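PDB 2G7S: transcriptional regulator, TetR family from Agrobacterium tumefaciens, which probably binds DNA as a dimer through a helix-turn-helix domain and regulates transcription, as other TetR-family proteins do. Local coordinates for residues A[128-139]-A[155-166]. Sequence-based numbering, arbitrary orientation. Where two conformers were deposited one is given.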
ATOM      1  N   PHE A 128      -8.113  -9.472   4.081  1.00  7.94           N
ATOM      2  CA  PHE A 128      -8.166  -8.278   4.951  1.00  7.85           C
ATOM      3  C   PHE A 128      -9.143  -8.528   6.096  1.00  8.29           C
ATOM      4  O   PHE A 128      -8.858  -8.104   7.245  1.00  8.66           O
ATOM      5  CB  PHE A 128      -8.578  -7.021   4.154  1.00  9.34           C
ATOM      6  CG  PHE A 128      -7.446  -6.344   3.452  1.00  7.75           C
ATOM      7  CD1 PHE A 128      -6.691  -6.985   2.435  1.00  8.53           C
ATOM      8  CD2 PHE A 128      -7.087  -5.035   3.817  1.00  8.30           C
ATOM      9  CE1 PHE A 128      -5.638  -6.305   1.817  1.00  7.80           C
ATOM     10  CE2 PHE A 128      -6.077  -4.373   3.162  1.00  7.92           C
ATOM     11  CZ  PHE A 128      -5.316  -5.008   2.194  1.00  6.78           C
ATOM     12  N   ARG A 129     -10.356  -8.989   5.768  0.50  9.09           N
ATOM     13  CA  ARG A 129     -11.329  -9.137   6.865  0.50  9.63           C
ATOM     14  C   ARG A 129     -10.824 -10.158   7.850  0.50  8.64           C
ATOM     15  O   ARG A 129     -11.034  -9.977   9.059  0.50  8.70           O
ATOM     16  CB  ARG A 129     -12.714  -9.565   6.327  0.50 10.27           C
ATOM     17  CG  ARG A 129     -13.487  -8.539   5.479  0.50 15.07           C
ATOM     18  CD  ARG A 129     -14.859  -9.160   4.954  0.50 16.59           C
ATOM     19  NE  ARG A 129     -14.848 -10.624   4.991  0.50 19.39           N
ATOM     20  CZ  ARG A 129     -14.775 -11.472   3.953  0.50 20.68           C
ATOM     21  NH1 ARG A 129     -14.723 -11.041   2.698  0.50 19.26           N
ATOM     22  NH2 ARG A 129     -14.734 -12.767   4.179  0.50 17.77           N
ATOM     23  N   SER A 130     -10.187 -11.235   7.373  0.50  8.66           N
ATOM     24  CA  SER A 130      -9.709 -12.291   8.265  0.50  8.80           C
ATOM     25  C   SER A 130      -8.532 -11.841   9.179  0.50  8.27           C
ATOM     26  O   SER A 130      -8.545 -12.108  10.368  0.50  8.80           O
ATOM     27  CB  SER A 130      -9.336 -13.511   7.421  0.50 10.49           C
ATOM     28  OG  SER A 130      -8.614 -14.452   8.168  0.50 15.58           O
ATOM     29  N   LEU A 131      -7.517 -11.179   8.607  1.00  7.68           N
ATOM     30  CA  LEU A 131      -6.450 -10.602   9.407  1.00  6.75           C
ATOM     31  C   LEU A 131      -7.017  -9.598  10.403  1.00  7.46           C
ATOM     32  O   LEU A 131      -6.616  -9.611  11.580  1.00  7.24           O
ATOM     33  CB  LEU A 131      -5.411  -9.957   8.470  1.00  7.65           C
ATOM     34  CG  LEU A 131      -4.279  -9.212   9.214  1.00  7.64           C
ATOM     35  CD1 LEU A 131      -3.485 -10.124  10.151  1.00  8.81           C
ATOM     36  CD2 LEU A 131      -3.319  -8.643   8.185  1.00  9.21           C
ATOM     37  N   SER A 132      -7.953  -8.750   9.984  1.00  6.85           N
ATOM     38  CA  SER A 132      -8.574  -7.814  10.927  1.00  7.74           C
ATOM     39  C   SER A 132      -9.276  -8.592  12.050  1.00  7.50           C
ATOM     40  O   SER A 132      -9.181  -8.215  13.239  1.00  7.90           O
ATOM     41  CB  SER A 132      -9.591  -6.937  10.187  1.00  8.45           C
ATOM     42  OG  SER A 132     -10.147  -6.030  11.144  1.00  8.63           O
ATOM     43  N   ASP A 133      -9.968  -9.695  11.721  1.00  8.16           N
ATOM     44  CA  ASP A 133     -10.639 -10.470  12.742  1.00  7.48           C
ATOM     45  C   ASP A 133      -9.608 -11.020  13.740  1.00  7.92           C
ATOM     46  O   ASP A 133      -9.925 -11.097  14.963  1.00  8.70           O
ATOM     47  CB  ASP A 133     -11.408 -11.638  12.109  1.00  9.50           C
ATOM     48  CG  ASP A 133     -12.670 -11.226  11.359  1.00 10.80           C
ATOM     49  OD1 ASP A 133     -13.076 -10.050  11.396  1.00 11.00           O
ATOM     50  OD2 ASP A 133     -13.233 -12.156  10.724  1.00 15.88           O
ATOM     51  N   TRP A 134      -8.514 -11.568  13.217  1.00  8.05           N
ATOM     52  CA  TRP A 134      -7.498 -12.128  14.128  1.00  8.22           C
ATOM     53  C   TRP A 134      -6.938 -11.069  15.042  1.00  7.55           C
ATOM     54  O   TRP A 134      -6.838 -11.273  16.271  1.00  8.09           O
ATOM     55  CB  TRP A 134      -6.359 -12.812  13.318  1.00  9.06           C
ATOM     56  CG  TRP A 134      -5.332 -13.444  14.229  1.00  8.93           C
ATOM     57  CD1 TRP A 134      -5.503 -14.643  14.895  1.00 12.34           C
ATOM     58  CD2 TRP A 134      -4.023 -12.963  14.597  1.00  9.20           C
ATOM     59  NE1 TRP A 134      -4.397 -14.908  15.670  1.00 13.90           N
ATOM     60  CE2 TRP A 134      -3.471 -13.901  15.498  1.00 12.04           C
ATOM     61  CE3 TRP A 134      -3.271 -11.851  14.266  1.00  9.99           C
ATOM     62  CZ2 TRP A 134      -2.180 -13.767  16.032  1.00 12.43           C
ATOM     63  CZ3 TRP A 134      -1.964 -11.727  14.821  1.00 11.39           C
ATOM     64  CH2 TRP A 134      -1.475 -12.669  15.712  1.00 11.41           C
ATOM     65  N   LEU A 135      -6.509  -9.957  14.478  1.00  6.81           N
ATOM     66  CA  LEU A 135      -5.937  -8.882  15.315  1.00  6.79           C
ATOM     67  C   LEU A 135      -6.980  -8.401  16.345  1.00  5.97           C
ATOM     68  O   LEU A 135      -6.630  -8.064  17.478  1.00  7.40           O
ATOM     69  CB  LEU A 135      -5.517  -7.697  14.398  1.00  7.13           C
ATOM     70  CG  LEU A 135      -4.318  -8.006  13.508  1.00  6.53           C
ATOM     71  CD1 LEU A 135      -4.229  -6.894  12.472  1.00  8.49           C
ATOM     72  CD2 LEU A 135      -2.998  -8.070  14.343  1.00  9.27           C
ATOM     73  N   THR A 136      -8.231  -8.309  15.928  1.00  6.73           N
ATOM     74  CA  THR A 136      -9.285  -7.851  16.844  1.00  6.20           C
ATOM     75  C   THR A 136      -9.369  -8.809  18.025  1.00  6.86           C
ATOM     76  O   THR A 136      -9.452  -8.383  19.176  1.00  8.09           O
ATOM     77  CB  THR A 136     -10.673  -7.775  16.102  1.00  6.94           C
ATOM     78  OG1 THR A 136     -10.607  -6.765  15.089  1.00  7.71           O
ATOM     79  CG2 THR A 136     -11.843  -7.445  17.081  1.00  8.06           C
ATOM     80  N   ALA A 137      -9.369 -10.115  17.734  1.00  7.32           N
ATOM     81  CA  ALA A 137      -9.446 -11.111  18.814  1.00  7.93           C
ATOM     82  C   ALA A 137      -8.212 -11.054  19.725  1.00  7.78           C
ATOM     83  O   ALA A 137      -8.372 -11.200  20.960  1.00  9.92           O
ATOM     84  CB  ALA A 137      -9.686 -12.487  18.249  1.00  9.03           C
ATOM     85  N   VAL A 138      -7.010 -10.852  19.184  1.00  7.78           N
ATOM     86  CA  VAL A 138      -5.822 -10.754  20.018  1.00  8.00           C
ATOM     87  C   VAL A 138      -5.969  -9.519  20.910  1.00  8.12           C
ATOM     88  O   VAL A 138      -5.692  -9.597  22.152  1.00  8.52           O
ATOM     89  CB  VAL A 138      -4.565 -10.575  19.157  1.00  9.19           C
ATOM     90  CG1 VAL A 138      -3.320 -10.288  20.047  1.00 11.31           C
ATOM     91  CG2 VAL A 138      -4.380 -11.850  18.301  1.00 12.72           C
ATOM     92  N   LEU A 139      -6.385  -8.368  20.341  1.00  7.50           N
ATOM     93  CA  LEU A 139      -6.520  -7.175  21.178  1.00  7.09           C
ATOM     94  C   LEU A 139      -7.589  -7.389  22.300  1.00  7.41           C
ATOM     95  O   LEU A 139      -7.413  -6.938  23.433  1.00  8.01           O
ATOM     96  CB  LEU A 139      -6.872  -5.967  20.280  1.00  8.34           C
ATOM     97  CG  LEU A 139      -5.674  -5.562  19.391  1.00  6.68           C
ATOM     98  CD1 LEU A 139      -6.215  -4.690  18.309  1.00 10.06           C
ATOM     99  CD2 LEU A 139      -4.646  -4.772  20.201  1.00  9.73           C
ATOM    100  N   ARG A 155     -11.754  -3.633  17.579  1.00  7.04           N
ATOM    101  CA  ARG A 155     -11.779  -3.661  16.078  1.00  6.97           C
ATOM    102  C   ARG A 155     -11.173  -2.394  15.488  1.00  7.70           C
ATOM    103  O   ARG A 155     -10.407  -2.449  14.502  1.00  7.40           O
ATOM    104  CB  ARG A 155     -13.233  -3.779  15.601  1.00  7.97           C
ATOM    105  CG  ARG A 155     -13.410  -3.629  14.089  1.00  8.50           C
ATOM    106  CD  ARG A 155     -12.821  -4.802  13.376  1.00  9.81           C
ATOM    107  NE  ARG A 155     -13.710  -5.956  13.533  1.00  9.02           N
ATOM    108  CZ  ARG A 155     -13.514  -7.155  12.947  1.00  8.94           C
ATOM    109  NH1 ARG A 155     -12.407  -7.399  12.211  1.00  9.67           N
ATOM    110  NH2 ARG A 155     -14.418  -8.116  13.087  1.00 12.16           N
ATOM    111  N   ALA A 156     -11.477  -1.216  16.065  1.00  7.34           N
ATOM    112  CA  ALA A 156     -10.895  -0.002  15.475  1.00  7.34           C
ATOM    113  C   ALA A 156      -9.375   0.002  15.603  1.00  8.26           C
ATOM    114  O   ALA A 156      -8.642   0.412  14.672  1.00  7.64           O
ATOM    115  CB  ALA A 156     -11.446   1.263  16.173  1.00 10.24           C
ATOM    116  N   ASN A 157      -8.877  -0.515  16.729  1.00  6.91           N
ATOM    117  CA  ASN A 157      -7.420  -0.628  16.878  1.00  7.15           C
ATOM    118  C   ASN A 157      -6.825  -1.677  15.944  1.00  7.17           C
ATOM    119  O   ASN A 157      -5.684  -1.494  15.472  1.00  7.57           O
ATOM    120  CB  ASN A 157      -7.070  -0.913  18.323  1.00  6.96           C
ATOM    121  CG  ASN A 157      -7.092   0.377  19.144  1.00  9.82           C
ATOM    122  OD1 ASN A 157      -6.099   1.097  19.195  1.00 11.65           O
ATOM    123  ND2 ASN A 157      -8.257   0.679  19.755  1.00 10.68           N
ATOM    124  N   ALA A 158      -7.533  -2.770  15.723  1.00  6.35           N
ATOM    125  CA  ALA A 158      -7.056  -3.772  14.747  1.00  6.56           C
ATOM    126  C   ALA A 158      -6.933  -3.161  13.345  1.00  6.40           C
ATOM    127  O   ALA A 158      -5.990  -3.439  12.605  1.00  7.43           O
ATOM    128  CB  ALA A 158      -8.071  -4.936  14.677  1.00  8.14           C
ATOM    129  N   GLU A 159      -7.937  -2.380  12.948  1.00  6.55           N
ATOM    130  CA  GLU A 159      -7.898  -1.750  11.647  1.00  6.96           C
ATOM    131  C   GLU A 159      -6.744  -0.769  11.535  1.00  7.06           C
ATOM    132  O   GLU A 159      -6.068  -0.707  10.469  1.00  6.88           O
ATOM    133  CB  GLU A 159      -9.238  -1.063  11.361  1.00  8.49           C
ATOM    134  CG  GLU A 159     -10.402  -2.010  11.092  1.00  8.16           C
ATOM    135  CD  GLU A 159     -10.293  -2.692   9.726  1.00  9.70           C
ATOM    136  OE1 GLU A 159      -9.876  -2.010   8.746  1.00 11.92           O
ATOM    137  OE2 GLU A 159     -10.709  -3.850   9.660  1.00 10.82           O
ATOM    138  N   ILE A 160      -6.446  -0.026  12.627  1.00  6.57           N
ATOM    139  CA  ILE A 160      -5.253   0.856  12.612  1.00  5.94           C
ATOM    140  C   ILE A 160      -3.994   0.012  12.537  1.00  6.34           C
ATOM    141  O   ILE A 160      -3.058   0.346  11.772  1.00  6.54           O
ATOM    142  CB  ILE A 160      -5.297   1.764  13.847  1.00  6.52           C
ATOM    143  CG1 ILE A 160      -6.441   2.806  13.715  1.00  7.95           C
ATOM    144  CG2 ILE A 160      -3.940   2.447  14.086  1.00  8.53           C
ATOM    145  CD1 ILE A 160      -6.893   3.387  15.043  1.00 11.03           C
ATOM    146  N   PHE A 161      -3.898  -1.026  13.347  0.50  6.45           N
ATOM    147  CA  PHE A 161      -2.625  -1.769  13.311  0.50  5.83           C
ATOM    148  C   PHE A 161      -2.424  -2.463  11.946  0.50  5.70           C
ATOM    149  O   PHE A 161      -1.285  -2.547  11.438  0.50  5.42           O
ATOM    150  CB  PHE A 161      -2.644  -2.767  14.463  0.50  6.14           C
ATOM    151  CG  PHE A 161      -1.369  -3.545  14.596  0.50  5.41           C
ATOM    152  CD1 PHE A 161      -0.245  -2.936  15.137  0.50  8.54           C
ATOM    153  CD2 PHE A 161      -1.313  -4.894  14.229  0.50  7.79           C
ATOM    154  CE1 PHE A 161       0.961  -3.663  15.237  0.50 10.77           C
ATOM    155  CE2 PHE A 161      -0.132  -5.626  14.355  0.50 10.56           C
ATOM    156  CZ  PHE A 161       1.001  -4.997  14.895  0.50 10.65           C
HETATM  157  N   MSE A 162      -3.482  -2.995  11.348  1.00  6.16           N
HETATM  158  CA  MSE A 162      -3.313  -3.627  10.027  1.00  6.59           C
HETATM  159  C   MSE A 162      -2.906  -2.580   9.011  1.00  5.99           C
HETATM  160  O   MSE A 162      -1.994  -2.833   8.171  1.00  6.39           O
HETATM  161  CB  MSE A 162      -4.674  -4.276   9.610  1.00  7.49           C
HETATM  162  CG  MSE A 162      -4.528  -4.949   8.227  1.00  8.13           C
HETATM  163 SE   MSE A 162      -6.021  -6.118   7.815  0.80 11.39          SE
HETATM  164  CE  MSE A 162      -7.383  -4.730   7.619  1.00  9.82           C
ATOM    165  N   ALA A 163      -3.513  -1.387   9.016  1.00  6.02           N
ATOM    166  CA  ALA A 163      -3.171  -0.347   8.063  1.00  5.54           C
ATOM    167  C   ALA A 163      -1.711   0.096   8.286  1.00  5.75           C
ATOM    168  O   ALA A 163      -0.977   0.425   7.339  1.00  5.99           O
ATOM    169  CB  ALA A 163      -4.109   0.832   8.192  1.00  6.76           C
ATOM    170  N   THR A 164      -1.299   0.178   9.551  1.00  6.10           N
ATOM    171  CA  THR A 164       0.097   0.584   9.861  1.00  6.63           C
ATOM    172  C   THR A 164       1.066  -0.447   9.317  1.00  5.05           C
ATOM    173  O   THR A 164       2.100  -0.064   8.743  1.00  6.55           O
ATOM    174  CB  THR A 164       0.260   0.752  11.383  1.00  7.70           C
ATOM    175  OG1 THR A 164      -0.742   1.735  11.837  1.00  9.76           O
ATOM    176  CG2 THR A 164       1.621   1.291  11.687  1.00 10.29           C
ATOM    177  N   VAL A 165       0.771  -1.737   9.469  1.00  5.63           N
ATOM    178  CA  VAL A 165       1.616  -2.811   8.923  1.00  5.79           C
ATOM    179  C   VAL A 165       1.706  -2.664   7.396  1.00  4.87           C
ATOM    180  O   VAL A 165       2.818  -2.765   6.841  1.00  5.90           O
ATOM    181  CB  VAL A 165       1.034  -4.189   9.366  1.00  6.43           C
ATOM    182  CG1 VAL A 165       1.549  -5.319   8.566  1.00  7.66           C
ATOM    183  CG2 VAL A 165       1.295  -4.424  10.892  1.00  7.65           C
ATOM    184  N   HIS A 166       0.541  -2.517   6.737  1.00  5.25           N
ATOM    185  CA  HIS A 166       0.594  -2.447   5.281  1.00  4.94           C
ATOM    186  C   HIS A 166       1.315  -1.158   4.824  1.00  4.89           C
ATOM    187  O   HIS A 166       2.083  -1.193   3.827  1.00  5.59           O
ATOM    188  CB  HIS A 166      -0.802  -2.470   4.746  1.00  5.31           C
ATOM    189  CG  HIS A 166      -1.456  -3.791   4.947  1.00  6.01           C
ATOM    190  ND1 HIS A 166      -2.830  -3.937   4.934  1.00  6.72           N
ATOM    191  CD2 HIS A 166      -0.940  -5.033   5.133  1.00  5.99           C
ATOM    192  CE1 HIS A 166      -3.135  -5.237   5.110  1.00  6.93           C
ATOM    193  NE2 HIS A 166      -1.999  -5.926   5.244  1.00  6.84           N
TER
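Ala-158 plugs into the facing helix: its methyl is a knob among Ser-132, Leu-135, Thr-136 and Leu-139, with CB only 3.2 Å from Thr-136 OG1. That hydroxyl is turned back on its own helix, donating to Ser-132 O, so it shows the methyl an oxygen already engaged. One turn along, the selenomethionine Met-162 fills the next hole, between Phe-128, Leu-131, Ser-132 and Leu-135. Its chain runs extended and bends only at the last torsion (chi3 69°), which puts SE 3.7 Å from Leu-131 CD2 and brings CE against Phe-128 CD2, while SE meets the ring obliquely, a Met-aromatic contact. Across one face of that ring comes His-166, CE1 lying 3.6 Å from Phe-128 CE2, the two planes inclined at 52°. Leu-135 presses CD2 on Phe-161.

The other flank is polar, reaching solvent at Arg-155 and Asp-133; Ser-132 stays buried. Arg-155, bent at chi2 and chi3, folds its guanidinium back across Thr-136 OG1, which lies over one face, and grips Asp-133 end-on in a salt bridge, NH1 and NH2 both donating to Asp-133 OD1 at 2.9 Å. NH1 also donates to Ser-132 OG (2.8 Å), which in turn hydrogen-bonds Glu-159 OE2 at 2.7 Å.

The axes of 128-139 and 155-166 approach to 8.1 Å, directions 123° apart, within the C-terminal domain that in TetR relatives binds ligand and dimerises. Helix 81-98 covers Leu-131, Leu-135 and Phe-161, while helix 180-192 backs Leu-139 and Phe-161. His-175 of the second subunit hydrogen-bonds Glu-159 OE1 and its ring meets Phe-128, making this helix pair part of the dimer interface.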